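Local coordinates for protein internalin (Listeria monocytogenes serotype 4b, PDB 4FMZ) that probably serves the bacterium in adhesion to or invasion of host cells, presenting a curved leucine-rich-repeat surface for binding other molecules, at residues A[75-80]-A[97-102]; A[256-261]-A[278-283]. All coordinates share one frame; numbering follows the deposited sequence.

Contact 1. Residues A[75-80]-A[97-102]; sequences GNQITD and TNKITD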
ATOM      1  N   GLY A  75       2.974   2.465  16.869  1.00 27.90           N
ATOM      2  CA  GLY A  75       4.318   2.628  17.419  1.00 28.29           C
ATOM      3  C   GLY A  75       4.518   2.487  18.917  1.00 33.74           C
ATOM      4  O   GLY A  75       5.107   3.371  19.536  1.00 35.63           O
ATOM      5  N   ASN A  76       4.074   1.374  19.513  1.00 29.26           N
ATOM      6  CA  ASN A  76       4.298   1.102  20.937  1.00 28.22           C
ATOM      7  C   ASN A  76       5.021  -0.260  21.069  1.00 30.79           C
ATOM      8  O   ASN A  76       5.743  -0.644  20.143  1.00 28.34           O
ATOM      9  CB  ASN A  76       2.977   1.153  21.721  1.00 28.06           C
ATOM     10  CG  ASN A  76       2.434   2.544  21.857  1.00 33.33           C
ATOM     11  OD1 ASN A  76       3.000   3.374  22.555  1.00 27.35           O
ATOM     12  ND2 ASN A  76       1.339   2.836  21.181  1.00 26.36           N
ATOM     13  N   GLN A  77       4.821  -0.980  22.192  1.00 28.09           N
ATOM     14  CA  GLN A  77       5.448  -2.284  22.437  0.50 28.25           C
ATOM     15  C   GLN A  77       4.365  -3.297  22.832  1.00 31.88           C
ATOM     16  O   GLN A  77       4.612  -4.204  23.635  1.00 32.78           O
ATOM     17  CB  GLN A  77       6.540  -2.171  23.531  0.50 30.18           C
ATOM     18  CG  GLN A  77       7.656  -1.158  23.244  0.50 41.30           C
ATOM     19  CD  GLN A  77       8.642  -1.650  22.216  0.50 59.30           C
ATOM     20  OE1 GLN A  77       9.481  -2.510  22.492  0.50 54.21           O
ATOM     21  NE2 GLN A  77       8.579  -1.097  21.013  0.50 52.85           N
ATOM     22  N   ILE A  78       3.161  -3.145  22.264  1.00 26.46           N
ATOM     23  CA  ILE A  78       2.023  -4.014  22.552  1.00 26.33           C
ATOM     24  C   ILE A  78       2.236  -5.402  21.951  1.00 30.85           C
ATOM     25  O   ILE A  78       2.625  -5.521  20.790  1.00 29.32           O
ATOM     26  CB  ILE A  78       0.697  -3.356  22.073  1.00 29.17           C
ATOM     27  CG1 ILE A  78       0.496  -1.975  22.760  1.00 29.64           C
ATOM     28  CG2 ILE A  78      -0.515  -4.263  22.345  1.00 29.20           C
ATOM     29  CD1 ILE A  78      -0.335  -0.989  21.960  1.00 36.58           C
ATOM     30  N   THR A  79       1.994  -6.448  22.769  1.00 28.25           N
ATOM     31  CA  THR A  79       2.076  -7.852  22.359  1.00 28.63           C
ATOM     32  C   THR A  79       0.695  -8.494  22.467  1.00 34.13           C
ATOM     33  O   THR A  79       0.245  -9.113  21.519  1.00 35.38           O
ATOM     34  CB  THR A  79       3.114  -8.644  23.173  1.00 36.79           C
ATOM     35  OG1 THR A  79       2.854  -8.489  24.562  1.00 36.32           O
ATOM     36  CG2 THR A  79       4.542  -8.240  22.866  1.00 35.56           C
ATOM     37  N   ASP A  80       0.025  -8.334  23.614  1.00 31.02           N
ATOM     38  CA  ASP A  80      -1.282  -8.915  23.911  1.00 30.96           C
ATOM     39  C   ASP A  80      -2.412  -7.897  23.699  1.00 33.34           C
ATOM     40  O   ASP A  80      -2.485  -6.891  24.407  1.00 33.15           O
ATOM     41  CB  ASP A  80      -1.284  -9.438  25.366  1.00 32.83           C
ATOM     42  CG  ASP A  80      -2.513 -10.214  25.794  1.00 41.90           C
ATOM     43  OD1 ASP A  80      -3.393 -10.447  24.945  1.00 41.99           O
ATOM     44  OD2 ASP A  80      -2.583 -10.608  26.979  1.00 49.55           O
ATOM     45  N   THR A  97       3.168  -1.149  13.854  1.00 24.96           N
ATOM     46  CA  THR A  97       4.482  -0.891  14.486  1.00 24.82           C
ATOM     47  C   THR A  97       4.444  -1.246  16.005  1.00 29.05           C
ATOM     48  O   THR A  97       4.826  -0.456  16.869  1.00 27.74           O
ATOM     49  CB  THR A  97       5.041   0.531  14.185  1.00 34.87           C
ATOM     50  OG1 THR A  97       4.044   1.520  14.401  1.00 35.59           O
ATOM     51  CG2 THR A  97       5.556   0.670  12.766  1.00 36.22           C
ATOM     52  N   ASN A  98       3.961  -2.447  16.305  1.00 26.15           N
ATOM     53  CA  ASN A  98       3.915  -3.009  17.657  1.00 26.20           C
ATOM     54  C   ASN A  98       4.567  -4.395  17.583  1.00 30.67           C
ATOM     55  O   ASN A  98       5.289  -4.668  16.616  1.00 28.81           O
ATOM     56  CB  ASN A  98       2.471  -3.048  18.186  1.00 26.68           C
ATOM     57  CG  ASN A  98       2.034  -1.743  18.786  1.00 35.33           C
ATOM     58  OD1 ASN A  98       2.484  -1.367  19.856  1.00 29.83           O
ATOM     59  ND2 ASN A  98       1.165  -1.012  18.106  1.00 27.50           N
ATOM     60  N   LYS A  99       4.333  -5.259  18.570  1.00 28.02           N
ATOM     61  CA  LYS A  99       4.919  -6.598  18.581  1.00 28.12           C
ATOM     62  C   LYS A  99       3.808  -7.649  18.601  1.00 30.58           C
ATOM     63  O   LYS A  99       3.986  -8.723  19.185  1.00 31.01           O
ATOM     64  CB  LYS A  99       5.845  -6.748  19.807  1.00 30.89           C
ATOM     65  CG  LYS A  99       7.112  -5.910  19.753  1.00 41.54           C
ATOM     66  CD  LYS A  99       7.744  -5.793  21.135  1.00 52.06           C
ATOM     67  CE  LYS A  99       9.249  -5.618  21.088  1.00 65.48           C
ATOM     68  NZ  LYS A  99       9.660  -4.318  20.486  1.00 72.42           N
ATOM     69  N   ILE A 100       2.670  -7.348  17.946  1.00 26.78           N
ATOM     70  CA  ILE A 100       1.495  -8.217  17.921  1.00 26.76           C
ATOM     71  C   ILE A 100       1.731  -9.430  17.005  1.00 31.50           C
ATOM     72  O   ILE A 100       2.180  -9.283  15.866  1.00 31.42           O
ATOM     73  CB  ILE A 100       0.211  -7.422  17.533  1.00 29.52           C
ATOM     74  CG1 ILE A 100      -0.147  -6.367  18.616  1.00 29.79           C
ATOM     75  CG2 ILE A 100      -0.978  -8.355  17.316  1.00 29.86           C
ATOM     76  CD1 ILE A 100      -0.769  -5.096  18.067  1.00 34.09           C
ATOM     77  N   THR A 101       1.405 -10.632  17.513  1.00 29.11           N
ATOM     78  CA  THR A 101       1.518 -11.881  16.755  1.00 29.88           C
ATOM     79  C   THR A 101       0.129 -12.531  16.658  1.00 33.46           C
ATOM     80  O   THR A 101      -0.310 -12.867  15.563  1.00 32.57           O
ATOM     81  CB  THR A 101       2.574 -12.815  17.368  1.00 39.90           C
ATOM     82  OG1 THR A 101       2.234 -13.066  18.731  1.00 46.95           O
ATOM     83  CG2 THR A 101       3.970 -12.221  17.305  1.00 35.39           C
ATOM     84  N   ASP A 102      -0.566 -12.661  17.794  1.00 30.44           N
ATOM     85  CA  ASP A 102      -1.894 -13.256  17.896  1.00 30.65           C
ATOM     86  C   ASP A 102      -2.975 -12.175  17.783  1.00 32.10           C
ATOM     87  O   ASP A 102      -3.040 -11.286  18.632  1.00 31.60           O
ATOM     88  CB  ASP A 102      -2.012 -14.017  19.238  1.00 33.12           C
ATOM     89  CG  ASP A 102      -3.268 -14.853  19.426  1.00 42.91           C
ATOM     90  OD1 ASP A 102      -4.246 -14.629  18.688  1.00 42.03           O
ATOM     91  OD2 ASP A 102      -3.284 -15.700  20.342  1.00 50.77           O
TER
HETATM   92  O   HOH W   1       0.360 -11.247  20.248  1.00 25.74           O
HETATM   93  O   HOH W   2      -3.062 -10.979  21.556  1.00 31.07           O
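Asn98 reaches Ile78 with its CG anti to the carbonyl carbon (chi1 -84°), and chi2 of -72° then sets OD1 close to the backbone of Asn76 and Ile78. There Ile78 N donates to OD1 at 3.1 Å, a fairly straight bond (160° at the hydrogen) tilted from the carbonyl plane, while Asn76 N adds a weak one. The Ile78 side chain leans over the same oxygen, its CD1 3.5 Å from Asn98 OD1. The other end of the amide is held too, since Asn98 ND2 donates to Leu73 O, so both ends of this buried group have backbone partners. Next in line, Lys99 N donates to Ile78 O at 2.8 Å. The side chain of Lys99 runs past Thr79, CB to Thr79 CG2 3.6 Å, and bends at its last torsion to bring NZ above the carbonyl plane of Gln77 OE1, a bond that is doubtful because Gln77 has two modelled conformers. Inside, Ile78 CG2 and Ile100 CG1 pack loosely at 4.3 Å. Asn76 repeats the asparagine's role one coil earlier in the solenoid, bonding to Val51, Leu73 and Val56; successive buried asparagines of this kind form the asparagine ladder of the leucine-rich-repeat fold.

Contact 2. Residues A[256-261]-A[278-283]; sequences SDINAV and SDISVL
Ser278 comes close to Ser256 through backbone alone, N to Ser256 O being 4.3 Å; a water modelled between them lies too near Ser256 O for its bridge to be trusted. At Asp279 the link is clearer. A water donates to Asp279 O at 2.7 Å and accepts from Ile258 N at 3.0 Å, spanning a gap that the two backbones do not close directly. The carboxylate of Asp279 turns instead to its own segment: OD2 takes Ser281 N from above the carboxylate plane, an Asx turn, and receives Ser281 OG on its syn lone pair at 2.7 Å. Asp257 makes the matching Asx turn with Asn259 N, which meets OD1 nearly along the C-O axis. Such turns, each leading into a short 3-10 segment, recur here on the convex side of the leucine-rich-repeat solenoid, where one coil stacks on the next. Ile280 lies beside Ile258 and points the same way, its CG2 3.9 Å from Ile258 CD1, but the end of its side chain leads away from 256-261, and the side chain also touches Val306 and Ile307 of helix 304-308. Val282 has more of its surface covered by 256-261 than any other residue of 278-283. Chi1 of -68° sets its CG1 anti to the carbonyl carbon, and this methyl meets OD1 of Asn259, a residue modelled in two conformers. Its CG2 sits 3.5 Å from Ile258 O, the oxygen that also accepts from Val261 N, and 4.0 Å from Val261 CG2. Leu283 crosses Ile258 at about a right angle, CD2 reaching Ile258 CD1 at 3.8 Å, and the same methyl also approaches Val261 CG2.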
ATOM      1  N   SER A 256      11.556  -5.865 -24.281  1.00 22.87           N
ATOM      2  CA  SER A 256      12.364  -5.452 -25.434  1.00 23.38           C
ATOM      3  C   SER A 256      11.514  -4.675 -26.433  1.00 28.66           C
ATOM      4  O   SER A 256      12.051  -4.086 -27.368  1.00 29.15           O
ATOM      5  CB  SER A 256      13.031  -6.648 -26.115  1.00 26.19           C
ATOM      6  OG  SER A 256      12.097  -7.629 -26.519  1.00 35.25           O
ATOM      7  N   ASP A 257      10.192  -4.651 -26.216  1.00 25.15           N
ATOM      8  CA  ASP A 257       9.232  -4.014 -27.107  1.00 25.65           C
ATOM      9  C   ASP A 257       8.215  -3.206 -26.293  1.00 28.80           C
ATOM     10  O   ASP A 257       7.559  -3.753 -25.402  1.00 28.32           O
ATOM     11  CB  ASP A 257       8.533  -5.118 -27.953  1.00 28.57           C
ATOM     12  CG  ASP A 257       7.529  -4.682 -29.003  1.00 43.21           C
ATOM     13  OD1 ASP A 257       7.069  -3.529 -28.946  1.00 44.22           O
ATOM     14  OD2 ASP A 257       7.160  -5.522 -29.850  1.00 51.89           O
ATOM     15  N   ILE A 258       8.061  -1.910 -26.636  1.00 24.38           N
ATOM     16  CA  ILE A 258       7.111  -1.029 -25.960  1.00 23.52           C
ATOM     17  C   ILE A 258       6.007  -0.511 -26.920  1.00 26.40           C
ATOM     18  O   ILE A 258       5.357   0.481 -26.579  1.00 24.98           O
ATOM     19  CB  ILE A 258       7.811   0.154 -25.216  1.00 26.26           C
ATOM     20  CG1 ILE A 258       8.610   1.080 -26.176  1.00 26.94           C
ATOM     21  CG2 ILE A 258       8.651  -0.345 -24.042  1.00 26.51           C
ATOM     22  CD1 ILE A 258       8.703   2.571 -25.700  1.00 26.71           C
ATOM     23  N   ASN A 259       5.764  -1.182 -28.082  1.00 23.80           N
ATOM     24  CA  ASN A 259       4.724  -0.773 -29.038  0.50 24.22           C
ATOM     25  C   ASN A 259       3.357  -0.608 -28.351  1.00 27.80           C
ATOM     26  O   ASN A 259       2.584   0.271 -28.725  1.00 27.56           O
ATOM     27  CB  ASN A 259       4.602  -1.775 -30.192  0.50 24.90           C
ATOM     28  CG  ASN A 259       3.630  -1.346 -31.263  0.50 43.79           C
ATOM     29  OD1 ASN A 259       3.907  -0.445 -32.063  0.50 34.04           O
ATOM     30  ND2 ASN A 259       2.452  -1.962 -31.280  0.50 35.94           N
ATOM     31  N   ALA A 260       3.077  -1.439 -27.341  1.00 23.64           N
ATOM     32  CA  ALA A 260       1.823  -1.446 -26.579  1.00 25.16           C
ATOM     33  C   ALA A 260       1.466  -0.101 -25.897  1.00 28.85           C
ATOM     34  O   ALA A 260       0.314   0.073 -25.512  1.00 29.19           O
ATOM     35  CB  ALA A 260       1.877  -2.532 -25.522  1.00 26.53           C
ATOM     36  N   VAL A 261       2.424   0.833 -25.726  1.00 25.03           N
ATOM     37  CA  VAL A 261       2.120   2.108 -25.053  1.00 24.16           C
ATOM     38  C   VAL A 261       1.611   3.179 -26.050  1.00 27.80           C
ATOM     39  O   VAL A 261       1.274   4.280 -25.615  1.00 27.18           O
ATOM     40  CB  VAL A 261       3.313   2.667 -24.213  1.00 27.49           C
ATOM     41  CG1 VAL A 261       3.785   1.662 -23.163  1.00 27.23           C
ATOM     42  CG2 VAL A 261       4.467   3.135 -25.097  1.00 26.51           C
ATOM     43  N   SER A 278      15.213  -1.274 -27.765  1.00 20.86           N
ATOM     44  CA  SER A 278      16.088  -0.696 -28.795  1.00 20.85           C
ATOM     45  C   SER A 278      15.297   0.257 -29.717  1.00 28.17           C
ATOM     46  O   SER A 278      15.901   0.981 -30.494  1.00 29.46           O
ATOM     47  CB  SER A 278      16.781  -1.786 -29.602  1.00 22.66           C
ATOM     48  OG  SER A 278      15.832  -2.676 -30.168  1.00 30.90           O
ATOM     49  N   ASP A 279      13.960   0.265 -29.626  1.00 25.92           N
ATOM     50  CA  ASP A 279      13.138   1.155 -30.451  1.00 25.75           C
ATOM     51  C   ASP A 279      12.082   1.863 -29.610  1.00 27.12           C
ATOM     52  O   ASP A 279      11.369   1.218 -28.846  1.00 25.25           O
ATOM     53  CB  ASP A 279      12.469   0.402 -31.614  1.00 28.25           C
ATOM     54  CG  ASP A 279      11.859   1.362 -32.621  1.00 44.02           C
ATOM     55  OD1 ASP A 279      12.604   1.852 -33.504  1.00 48.13           O
ATOM     56  OD2 ASP A 279      10.676   1.715 -32.459  1.00 44.96           O
ATOM     57  N   ILE A 280      11.962   3.185 -29.788  1.00 22.92           N
ATOM     58  CA  ILE A 280      11.019   4.009 -29.036  1.00 22.53           C
ATOM     59  C   ILE A 280      10.212   4.936 -29.972  1.00 25.81           C
ATOM     60  O   ILE A 280       9.679   5.942 -29.510  1.00 24.31           O
ATOM     61  CB  ILE A 280      11.786   4.826 -27.938  1.00 25.30           C
ATOM     62  CG1 ILE A 280      13.004   5.575 -28.525  1.00 25.96           C
ATOM     63  CG2 ILE A 280      12.175   3.936 -26.741  1.00 24.99           C
ATOM     64  CD1 ILE A 280      13.557   6.601 -27.665  1.00 35.40           C
ATOM     65  N   SER A 281      10.075   4.578 -31.267  1.00 23.57           N
ATOM     66  CA  SER A 281       9.335   5.400 -32.234  1.00 23.99           C
ATOM     67  C   SER A 281       7.870   5.646 -31.809  1.00 28.63           C
ATOM     68  O   SER A 281       7.331   6.708 -32.124  1.00 28.74           O
ATOM     69  CB  SER A 281       9.404   4.811 -33.641  1.00 25.83           C
ATOM     70  OG  SER A 281       9.017   3.452 -33.647  1.00 34.38           O
ATOM     71  N   VAL A 282       7.262   4.733 -31.028  1.00 26.51           N
ATOM     72  CA  VAL A 282       5.879   4.904 -30.537  1.00 26.78           C
ATOM     73  C   VAL A 282       5.746   6.107 -29.558  1.00 28.40           C
ATOM     74  O   VAL A 282       4.633   6.599 -29.357  1.00 27.21           O
ATOM     75  CB  VAL A 282       5.273   3.614 -29.906  1.00 32.00           C
ATOM     76  CG1 VAL A 282       5.050   2.538 -30.969  1.00 32.87           C
ATOM     77  CG2 VAL A 282       6.129   3.086 -28.749  1.00 31.46           C
ATOM     78  N   LEU A 283       6.866   6.596 -28.973  1.00 24.82           N
ATOM     79  CA  LEU A 283       6.801   7.718 -28.034  1.00 24.49           C
ATOM     80  C   LEU A 283       6.382   9.041 -28.698  1.00 29.70           C
ATOM     81  O   LEU A 283       5.921   9.929 -27.981  1.00 29.15           O
ATOM     82  CB  LEU A 283       8.118   7.909 -27.250  1.00 23.94           C
ATOM     83  CG  LEU A 283       8.593   6.728 -26.384  1.00 27.37           C
ATOM     84  CD1 LEU A 283       9.851   7.102 -25.599  1.00 27.00           C
ATOM     85  CD2 LEU A 283       7.481   6.211 -25.453  1.00 28.18           C
TER
HETATM   86  O   HOH W   3      12.819  -2.344 -28.889  1.00 26.67           O
HETATM   87  O   HOH W   4       9.513  -0.718 -29.004  1.00 19.87           O

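The two contacts sample one solenoid at widely separated places, their centres 48 Å apart and their nearest atoms about 36 Å apart, on opposite sides of the chain's centre. Each pairs segments offset by 22 residues, the spacing of neighbouring coils. Contact 1 begins just after strands 70-72 and 92-94, where backbone and buried amide groups bond coil to coil; contact 2 begins farther beyond its strands, where apolar side chains take over from direct bonds. They overlap in repeat position: Asp80 bonds to Ser82 OG and Asp102 to Ser104 OG, the same aspartate-serine pattern as in contact 2. Together they illustrate how the joining of coils changes character along a repeat.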